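Local coordinates for protein NAD-dependent aldehyde dehydrogenase (Sinorhizobium meliloti, PDB 3U4J) that probably oxidises aldehydes to carboxylic acids with NAD or NADP as electron acceptor, as in other aldehyde dehydrogenases, and binds calcium in this crystal, at residues L17-Y23 with E50-P56; R42-G46 with G344-S348; G77-R81 with I186-C190. Residue numbers count along the deposited sequence, not the author numbering.

Interaction 1 (L17-Y23 with E50-P56); sequences LRIKSRY and EVVGTWP. With CA (calcium ion), chain E.
The two segments run parallel, end-to-end directions 1° apart. Segment 17-23 has no regular strand: L17 is 3-10, R18 keeps near-helical angles and the chain is extended from I19; 50-56 is largely strand. CA atoms lie 4.8 Å apart at S21-G53 and 4.9 Å at R22-T54 and Y23-W55, but 6.9 Å at L17-E50. One parallel bridge joins R22 to T54: T54 N donates to S21 O (2.9 Å) and Y23 N to T54 O (2.8 Å). Toward L17 the backbones part around waters and a calcium ion, held by L17 O at 2.4 Å, E50 OE2 at 2.3 Å and three waters, one of which also bridges I19 O and V51 O; E50 (chi1 m, chi2 m) supplies the charge that suits the metal. V52 and G53 form a classic beta bulge facing R42; a side chain at G53 would collide with the W55 ring. Buried Y23 (chi1 m) suits a place where its ring meets W55 obliquely, Y23 CD2 to W55 CE3 3.6 Å, while its OH keeps a water partner. R22 salt-bridges D33. Segment 17-23 thus flanks strand 51-56, paired with strand 39-43, while Y23 and W55 pack on helices 102-113 and 202-214.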
loop_
_atom_site.group_PDB
_atom_site.type_symbol
_atom_site.label_atom_id
_atom_site.label_comp_id
_atom_site.label_asym_id
_atom_site.label_seq_id
_atom_site.Cartn_x
_atom_site.Cartn_y
_atom_site.Cartn_z
ATOM N N LEU A 17 -14.533 -15.864 -45.646
ATOM C CA LEU A 17 -15.058 -17.208 -45.386
ATOM C C LEU A 17 -14.300 -18.317 -46.155
ATOM O O LEU A 17 -14.525 -19.505 -45.927
ATOM C CB LEU A 17 -16.563 -17.264 -45.648
ATOM C CG LEU A 17 -17.407 -16.320 -44.790
ATOM C CD1 LEU A 17 -18.832 -16.305 -45.292
ATOM C CD2 LEU A 17 -17.363 -16.758 -43.328
ATOM N N ARG A 18 -13.380 -17.932 -47.037
ATOM C CA ARG A 18 -12.521 -18.925 -47.726
ATOM C C ARG A 18 -11.466 -19.490 -46.787
ATOM O O ARG A 18 -10.981 -20.605 -46.986
ATOM C CB ARG A 18 -11.778 -18.293 -48.909
ATOM C CG ARG A 18 -12.667 -17.718 -49.996
ATOM C CD ARG A 18 -11.809 -16.814 -50.867
ATOM N NE ARG A 18 -12.588 -16.202 -51.932
ATOM C CZ ARG A 18 -12.067 -15.405 -52.855
ATOM N NH1 ARG A 18 -10.763 -15.108 -52.840
ATOM N NH2 ARG A 18 -12.853 -14.908 -53.795
ATOM N N ILE A 19 -11.088 -18.708 -45.778
ATOM C CA ILE A 19 -9.942 -19.054 -44.941
ATOM C C ILE A 19 -10.167 -20.337 -44.149
ATOM O O ILE A 19 -11.104 -20.438 -43.369
ATOM C CB ILE A 19 -9.551 -17.892 -43.985
ATOM C CG1 ILE A 19 -9.380 -16.561 -44.787
ATOM C CG2 ILE A 19 -8.291 -18.262 -43.178
ATOM C CD1 ILE A 19 -9.150 -15.308 -43.889
ATOM N N LYS A 20 -9.281 -21.314 -44.339
ATOM C CA LYS A 20 -9.285 -22.491 -43.474
ATOM C C LYS A 20 -8.132 -22.343 -42.517
ATOM O O LYS A 20 -7.055 -21.921 -42.923
ATOM C CB LYS A 20 -9.151 -23.792 -44.278
ATOM C CG LYS A 20 -10.322 -24.088 -45.230
ATOM C CD LYS A 20 -11.612 -24.427 -44.477
ATOM C CE LYS A 20 -12.574 -25.291 -45.326
ATOM N NZ LYS A 20 -12.228 -26.755 -45.406
ATOM N N SER A 21 -8.346 -22.673 -41.247
ATOM C CA SER A 21 -7.313 -22.518 -40.242
ATOM C C SER A 21 -7.113 -23.785 -39.413
ATOM O O SER A 21 -8.031 -24.247 -38.737
ATOM C CB SER A 21 -7.637 -21.330 -39.333
ATOM O OG SER A 21 -7.496 -20.126 -40.030
ATOM N N ARG A 22 -5.911 -24.344 -39.464
ATOM C CA ARG A 22 -5.584 -25.547 -38.683
ATOM C C ARG A 22 -4.559 -25.121 -37.650
ATOM O O ARG A 22 -3.519 -24.563 -38.006
ATOM C CB ARG A 22 -5.031 -26.685 -39.564
ATOM C CG ARG A 22 -4.600 -27.988 -38.780
ATOM C CD ARG A 22 -3.118 -28.353 -39.063
ATOM N NE ARG A 22 -2.620 -29.546 -38.353
ATOM C CZ ARG A 22 -1.330 -29.896 -38.270
ATOM N NH1 ARG A 22 -0.378 -29.147 -38.829
ATOM N NH2 ARG A 22 -0.984 -30.995 -37.620
ATOM N N TYR A 23 -4.869 -25.342 -36.375
ATOM C CA TYR A 23 -3.997 -24.898 -35.291
ATOM C C TYR A 23 -3.424 -26.072 -34.536
ATOM O O TYR A 23 -4.018 -27.148 -34.518
ATOM C CB TYR A 23 -4.766 -24.065 -34.265
ATOM C CG TYR A 23 -5.430 -22.816 -34.797
ATOM C CD1 TYR A 23 -4.802 -21.570 -34.705
ATOM C CD2 TYR A 23 -6.711 -22.883 -35.339
ATOM C CE1 TYR A 23 -5.431 -20.405 -35.194
ATOM C CE2 TYR A 23 -7.352 -21.741 -35.816
ATOM C CZ TYR A 23 -6.692 -20.507 -35.741
ATOM O OH TYR A 23 -7.331 -19.411 -36.219
ATOM N N GLU A 50 -19.735 -23.152 -42.591
ATOM C CA GLU A 50 -18.357 -22.695 -42.817
ATOM C C GLU A 50 -17.445 -23.181 -41.692
ATOM O O GLU A 50 -17.642 -22.833 -40.533
ATOM C CB GLU A 50 -18.280 -21.162 -42.931
ATOM C CG GLU A 50 -19.112 -20.550 -44.083
ATOM C CD GLU A 50 -18.493 -20.715 -45.479
ATOM O OE1 GLU A 50 -19.191 -20.368 -46.463
ATOM O OE2 GLU A 50 -17.325 -21.155 -45.614
ATOM N N VAL A 51 -16.441 -23.976 -42.041
ATOM C CA VAL A 51 -15.518 -24.513 -41.043
ATOM C C VAL A 51 -14.362 -23.510 -40.920
ATOM O O VAL A 51 -13.611 -23.301 -41.880
ATOM C CB VAL A 51 -15.001 -25.922 -41.438
ATOM C CG1 VAL A 51 -14.032 -26.443 -40.404
ATOM C CG2 VAL A 51 -16.201 -26.921 -41.638
ATOM N N VAL A 52 -14.242 -22.894 -39.744
ATOM C CA VAL A 52 -13.320 -21.755 -39.570
ATOM C C VAL A 52 -12.117 -22.043 -38.703
ATOM O O VAL A 52 -11.183 -21.236 -38.660
ATOM C CB VAL A 52 -14.061 -20.481 -39.026
ATOM C CG1 VAL A 52 -15.035 -19.977 -40.057
ATOM C CG2 VAL A 52 -14.775 -20.782 -37.692
ATOM N N GLY A 53 -12.130 -23.163 -37.991
ATOM C CA GLY A 53 -10.953 -23.573 -37.258
ATOM C C GLY A 53 -10.952 -25.051 -36.924
ATOM O O GLY A 53 -12.010 -25.668 -36.799
ATOM N N THR A 54 -9.761 -25.612 -36.780
ATOM C CA THR A 54 -9.607 -26.940 -36.187
ATOM C C THR A 54 -8.358 -27.027 -35.346
ATOM O O THR A 54 -7.329 -26.432 -35.668
ATOM C CB THR A 54 -9.753 -28.169 -37.206
ATOM O OG1 THR A 54 -8.619 -29.058 -37.159
ATOM C CG2 THR A 54 -10.152 -27.781 -38.605
ATOM N N TRP A 55 -8.486 -27.725 -34.224
ATOM C CA TRP A 55 -7.407 -27.846 -33.268
ATOM C C TRP A 55 -7.453 -29.233 -32.657
ATOM O O TRP A 55 -8.484 -29.914 -32.767
ATOM C CB TRP A 55 -7.527 -26.770 -32.150
ATOM C CG TRP A 55 -8.931 -26.402 -31.845
ATOM C CD1 TRP A 55 -9.811 -27.102 -31.083
ATOM C CD2 TRP A 55 -9.637 -25.267 -32.334
ATOM N NE1 TRP A 55 -11.018 -26.484 -31.060
ATOM C CE2 TRP A 55 -10.941 -25.339 -31.812
ATOM C CE3 TRP A 55 -9.293 -24.192 -33.164
ATOM C CZ2 TRP A 55 -11.909 -24.382 -32.082
ATOM C CZ3 TRP A 55 -10.256 -23.217 -33.424
ATOM C CH2 TRP A 55 -11.547 -23.322 -32.885
ATOM N N PRO A 56 -6.379 -29.635 -31.957
ATOM C CA PRO A 56 -6.344 -30.989 -31.445
ATOM C C PRO A 56 -7.409 -31.256 -30.399
ATOM O O PRO A 56 -7.896 -30.321 -29.709
ATOM C CB PRO A 56 -4.952 -31.095 -30.807
ATOM C CG PRO A 56 -4.120 -30.136 -31.583
ATOM C CD PRO A 56 -5.076 -28.963 -31.791
HETATM CA CA CA E . -15.147 -21.824 -45.976
HETATM O O HOH W 1 -13.044 -22.406 -47.077
HETATM O O HOH W 2 -14.003 -21.302 -43.870
HETATM O O HOH W 3 -10.501 -19.682 -40.683
HETATM O O HOH W 4 -10.959 -23.819 -40.899
HETATM O O HOH W 5 -10.030 -19.650 -36.727
HETATM O O HOH W 6 -15.506 -21.175 -48.339
#

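Interaction 2 (R42-G46 with G344-S348)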
loop_
_atom_site.group_PDB
_atom_site.type_symbol
_atom_site.label_atom_id
_atom_site.label_comp_id
_atom_site.label_asym_id
_atom_site.label_seq_id
_atom_site.Cartn_x
_atom_site.Cartn_y
_atom_site.Cartn_z
ATOM N N ARG A 42 -14.421 -26.215 -35.655
ATOM C CA ARG A 42 -15.352 -25.150 -35.295
ATOM C C ARG A 42 -16.043 -24.625 -36.556
ATOM O O ARG A 42 -15.388 -24.130 -37.469
ATOM C CB ARG A 42 -14.621 -23.969 -34.596
ATOM C CG ARG A 42 -15.515 -22.775 -34.323
ATOM C CD ARG A 42 -16.744 -23.180 -33.519
ATOM N NE ARG A 42 -17.407 -22.020 -32.911
ATOM C CZ ARG A 42 -18.643 -22.030 -32.411
ATOM N NH1 ARG A 42 -19.379 -23.140 -32.469
ATOM N NH2 ARG A 42 -19.154 -20.915 -31.878
ATOM N N VAL A 43 -17.363 -24.711 -36.583
ATOM C CA VAL A 43 -18.164 -24.135 -37.644
ATOM C C VAL A 43 -18.531 -22.738 -37.184
ATOM O O VAL A 43 -18.892 -22.546 -36.019
ATOM C CB VAL A 43 -19.452 -24.991 -37.921
ATOM C CG1 VAL A 43 -20.456 -24.252 -38.813
ATOM C CG2 VAL A 43 -19.077 -26.346 -38.597
ATOM N N SER A 44 -18.432 -21.756 -38.079
ATOM C CA SER A 44 -18.779 -20.382 -37.722
ATOM C C SER A 44 -20.235 -20.324 -37.306
ATOM O O SER A 44 -21.107 -20.826 -38.030
ATOM C CB SER A 44 -18.555 -19.436 -38.877
ATOM O OG SER A 44 -19.296 -18.219 -38.681
ATOM N N PRO A 45 -20.516 -19.730 -36.134
ATOM C CA PRO A 45 -21.931 -19.726 -35.734
ATOM C C PRO A 45 -22.719 -18.686 -36.522
ATOM O O PRO A 45 -23.939 -18.778 -36.603
ATOM C CB PRO A 45 -21.871 -19.368 -34.242
ATOM C CG PRO A 45 -20.612 -18.589 -34.087
ATOM C CD PRO A 45 -19.642 -19.134 -35.106
ATOM N N GLY A 46 -22.024 -17.713 -37.108
ATOM C CA GLY A 46 -22.677 -16.678 -37.895
ATOM C C GLY A 46 -23.011 -17.106 -39.322
ATOM O O GLY A 46 -23.846 -16.472 -39.976
ATOM N N GLY A 344 -24.053 -9.964 -32.596
ATOM C CA GLY A 344 -23.756 -11.109 -33.462
ATOM C C GLY A 344 -24.531 -12.379 -33.153
ATOM O O GLY A 344 -25.731 -12.337 -32.855
ATOM N N ALA A 345 -23.844 -13.513 -33.243
ATOM C CA ALA A 345 -24.515 -14.810 -33.286
ATOM C C ALA A 345 -24.536 -15.465 -31.916
ATOM O O ALA A 345 -23.719 -15.118 -31.050
ATOM C CB ALA A 345 -23.797 -15.736 -34.325
HETATM N N MSE A 346 -25.463 -16.405 -31.723
HETATM C CA MSE A 346 -25.423 -17.327 -30.589
HETATM C C MSE A 346 -24.260 -18.304 -30.822
HETATM O O MSE A 346 -24.004 -18.703 -31.967
HETATM C CB MSE A 346 -26.724 -18.156 -30.488
HETATM C CG MSE A 346 -28.010 -17.401 -30.160
HETATM SE SE MSE A 346 -28.009 -16.642 -28.322
HETATM C CE MSE A 346 -27.157 -14.979 -28.799
ATOM N N ILE A 347 -23.589 -18.719 -29.748
ATOM C CA ILE A 347 -22.384 -19.550 -29.875
ATOM C C ILE A 347 -22.649 -20.946 -30.509
ATOM O O ILE A 347 -21.794 -21.478 -31.244
ATOM C CB ILE A 347 -21.668 -19.711 -28.517
ATOM C CG1 ILE A 347 -20.215 -20.173 -28.718
ATOM C CG2 ILE A 347 -22.442 -20.667 -27.579
ATOM C CD1 ILE A 347 -19.286 -19.100 -29.265
ATOM N N SER A 348 -23.821 -21.528 -30.227
ATOM C CA SER A 348 -24.106 -22.875 -30.709
ATOM C C SER A 348 -25.611 -23.101 -30.826
ATOM O O SER A 348 -26.409 -22.310 -30.312
ATOM C CB SER A 348 -23.482 -23.946 -29.810
ATOM O OG SER A 348 -24.190 -24.040 -28.583
#
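I347, P45 and R42 bury the most surface here, nearly equal shares of a small interface of 216 Å². R42 reaches across with its guanidinium: NH2 donates to I347 O at 2.8 Å, and NH1 adds a weak bond to the same I347 O at 3.2 Å, so the carbonyl lies at the group's edge. A long, multiply donating side chain suits this buried place, since R42 NE also bonds the carbonyl of E112 in helix 102-113. The side chain of I347 lies beside that guanidinium, CD1 3.2 Å from R42 NH2. P45, compact and rigid where the chain turns after the strand, sets its CB 3.2 Å from the O of M346 (modelled as selenomethionine) and 4.1 Å from A345 CB; the small methyl of A345 lets the loops approach closely, and G46 N lies 3.8 Å from it. S348 then N-caps helix 349-364. An arginine whose NH1 and NH2 both donate to one loop carbonyl thus joins the end of a beta-hairpin strand to the loop before a helix in the aldehyde dehydrogenase fold.

Interaction 3 (G77-R81 with I186-C190); sequences GPWPR and IGSGC
W79 turns the NE1 edge of its indole to I186 and the backbone turn that follows it, and supplies most of the surface that 77-81 buries here. With chi1 t and chi2 near -104°, the ring directs NE1 to I186 O, a hydrogen bond of 2.8 Å with an N-H...O angle of 132°, while CZ2 rests 3.8 Å from I186 CB. Tryptophan suits the place because one side chain offers both an apolar ring and a donor for a buried carbonyl. I186 O also accepts a hydrogen bond from G189 N at 2.9 Å. Residues 78-81 have helical phi/psi without regular helical bonding; only a weak bond, R81 N to P78 O at 2.9 Å, closes the turn. R81 folds back, its NH2 donating to G77 O at 2.8 Å. Across the contact the closest CA pair is P80 with G189, 4.5 Å apart. G189 is the first residue after helix 174-187 to leave helical angles, in a Schellman motif; phi 100° and psi 4° call for glycine, since a CB would be jammed against the preceding carbonyl. P80 CB lies 3.5 Å from G189 O, and W79 CD1 3.7 Å from the same oxygen. The contact brings the connection between helices 60-75 and 84-100 against the turn leading from helix 174-187 into strand 191-195; P217 and V220 also touch W79, and C190 packs on strand 153-168.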
loop_
_atom_site.group_PDB
_atom_site.type_symbol
_atom_site.label_atom_id
_atom_site.label_comp_id
_atom_site.label_asym_id
_atom_site.label_seq_id
_atom_site.Cartn_x
_atom_site.Cartn_y
_atom_site.Cartn_z
ATOM N N GLY A 77 13.668 -23.690 -15.084
ATOM C CA GLY A 77 13.890 -22.725 -16.168
ATOM C C GLY A 77 14.154 -21.338 -15.608
ATOM O O GLY A 77 14.059 -21.127 -14.405
ATOM N N PRO A 78 14.503 -20.378 -16.477
ATOM C CA PRO A 78 14.916 -19.059 -16.005
ATOM C C PRO A 78 13.770 -18.084 -15.608
ATOM O O PRO A 78 14.016 -17.137 -14.865
ATOM C CB PRO A 78 15.705 -18.518 -17.206
ATOM C CG PRO A 78 15.041 -19.165 -18.376
ATOM C CD PRO A 78 14.880 -20.579 -17.883
ATOM N N TRP A 79 12.538 -18.319 -16.070
ATOM C CA TRP A 79 11.450 -17.323 -15.918
ATOM C C TRP A 79 11.247 -16.802 -14.494
ATOM O O TRP A 79 11.311 -15.584 -14.278
ATOM C CB TRP A 79 10.138 -17.834 -16.540
ATOM C CG TRP A 79 8.973 -16.873 -16.523
ATOM C CD1 TRP A 79 7.896 -16.913 -15.700
ATOM C CD2 TRP A 79 8.774 -15.758 -17.397
ATOM N NE1 TRP A 79 7.022 -15.884 -16.008
ATOM C CE2 TRP A 79 7.547 -15.165 -17.052
ATOM C CE3 TRP A 79 9.519 -15.200 -18.455
ATOM C CZ2 TRP A 79 7.049 -14.024 -17.723
ATOM C CZ3 TRP A 79 9.020 -14.086 -19.124
ATOM C CH2 TRP A 79 7.800 -13.505 -18.745
ATOM N N PRO A 80 11.024 -17.701 -13.505
ATOM C CA PRO A 80 10.774 -17.124 -12.199
ATOM C C PRO A 80 12.005 -16.516 -11.571
ATOM O O PRO A 80 11.853 -15.721 -10.664
ATOM C CB PRO A 80 10.266 -18.320 -11.366
ATOM C CG PRO A 80 10.851 -19.477 -12.001
ATOM C CD PRO A 80 10.880 -19.170 -13.476
ATOM N N ARG A 81 13.201 -16.874 -12.057
ATOM C CA ARG A 81 14.470 -16.339 -11.537
ATOM C C ARG A 81 14.893 -15.015 -12.224
ATOM O O ARG A 81 15.810 -14.328 -11.761
ATOM C CB ARG A 81 15.597 -17.403 -11.632
ATOM C CG ARG A 81 15.611 -18.335 -10.386
ATOM C CD ARG A 81 16.290 -19.691 -10.631
ATOM N NE ARG A 81 15.417 -20.551 -11.440
ATOM C CZ ARG A 81 14.312 -21.153 -10.985
ATOM N NH1 ARG A 81 13.951 -21.010 -9.707
ATOM N NH2 ARG A 81 13.562 -21.894 -11.801
ATOM N N ILE A 186 1.862 -15.019 -15.259
ATOM C CA ILE A 186 3.296 -15.111 -15.637
ATOM C C ILE A 186 4.066 -13.861 -15.189
ATOM O O ILE A 186 5.258 -13.926 -14.925
ATOM C CB ILE A 186 3.502 -15.359 -17.152
ATOM C CG1 ILE A 186 2.948 -14.192 -17.998
ATOM C CG2 ILE A 186 2.836 -16.678 -17.531
ATOM C CD1 ILE A 186 3.477 -14.105 -19.435
ATOM N N GLY A 187 3.373 -12.728 -15.087
ATOM C CA GLY A 187 3.970 -11.509 -14.517
ATOM C C GLY A 187 4.343 -11.681 -13.057
ATOM O O GLY A 187 5.315 -11.107 -12.599
ATOM N N SER A 188 3.587 -12.509 -12.337
ATOM C CA SER A 188 3.942 -12.909 -10.979
ATOM C C SER A 188 5.085 -13.929 -10.893
ATOM O O SER A 188 5.548 -14.224 -9.779
ATOM C CB SER A 188 2.718 -13.499 -10.254
ATOM O OG SER A 188 1.695 -12.520 -10.104
ATOM N N GLY A 189 5.544 -14.444 -12.039
ATOM C CA GLY A 189 6.639 -15.454 -12.076
ATOM C C GLY A 189 6.121 -16.887 -12.258
ATOM O O GLY A 189 6.909 -17.841 -12.237
ATOM N N CYS A 190 4.799 -17.049 -12.444
ATOM C CA CYS A 190 4.192 -18.376 -12.615
ATOM C C CYS A 190 4.406 -18.850 -14.031
ATOM O O CYS A 190 4.715 -18.056 -14.905
ATOM C CB CYS A 190 2.660 -18.352 -12.380
ATOM S SG CYS A 190 2.207 -17.880 -10.712
#

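How the interactions relate
Interactions 1 and 2 form one continuous patch, their centres 13 Å apart. Strands 39-43 and 51-56 are neighbours in an antiparallel two-stranded sheet: R42 N lies 2.7 Å from G53 O and S44 N 2.8 Å from E50 O, both probable hydrogen bonds, and W55 CH2 packs 3.6 Å from R42 CB. The hairpin therefore takes the N-terminal segment along strand 51-56 and the 344-348 loop at the end of strand 39-43. The calcium belongs to interaction 1; the side chain of R42 in interaction 2 is about 12 Å from it. Interaction 3 lies apart, its centre 33 Å from that of interaction 1 and 37 Å from that of interaction 2, away from the calcium site.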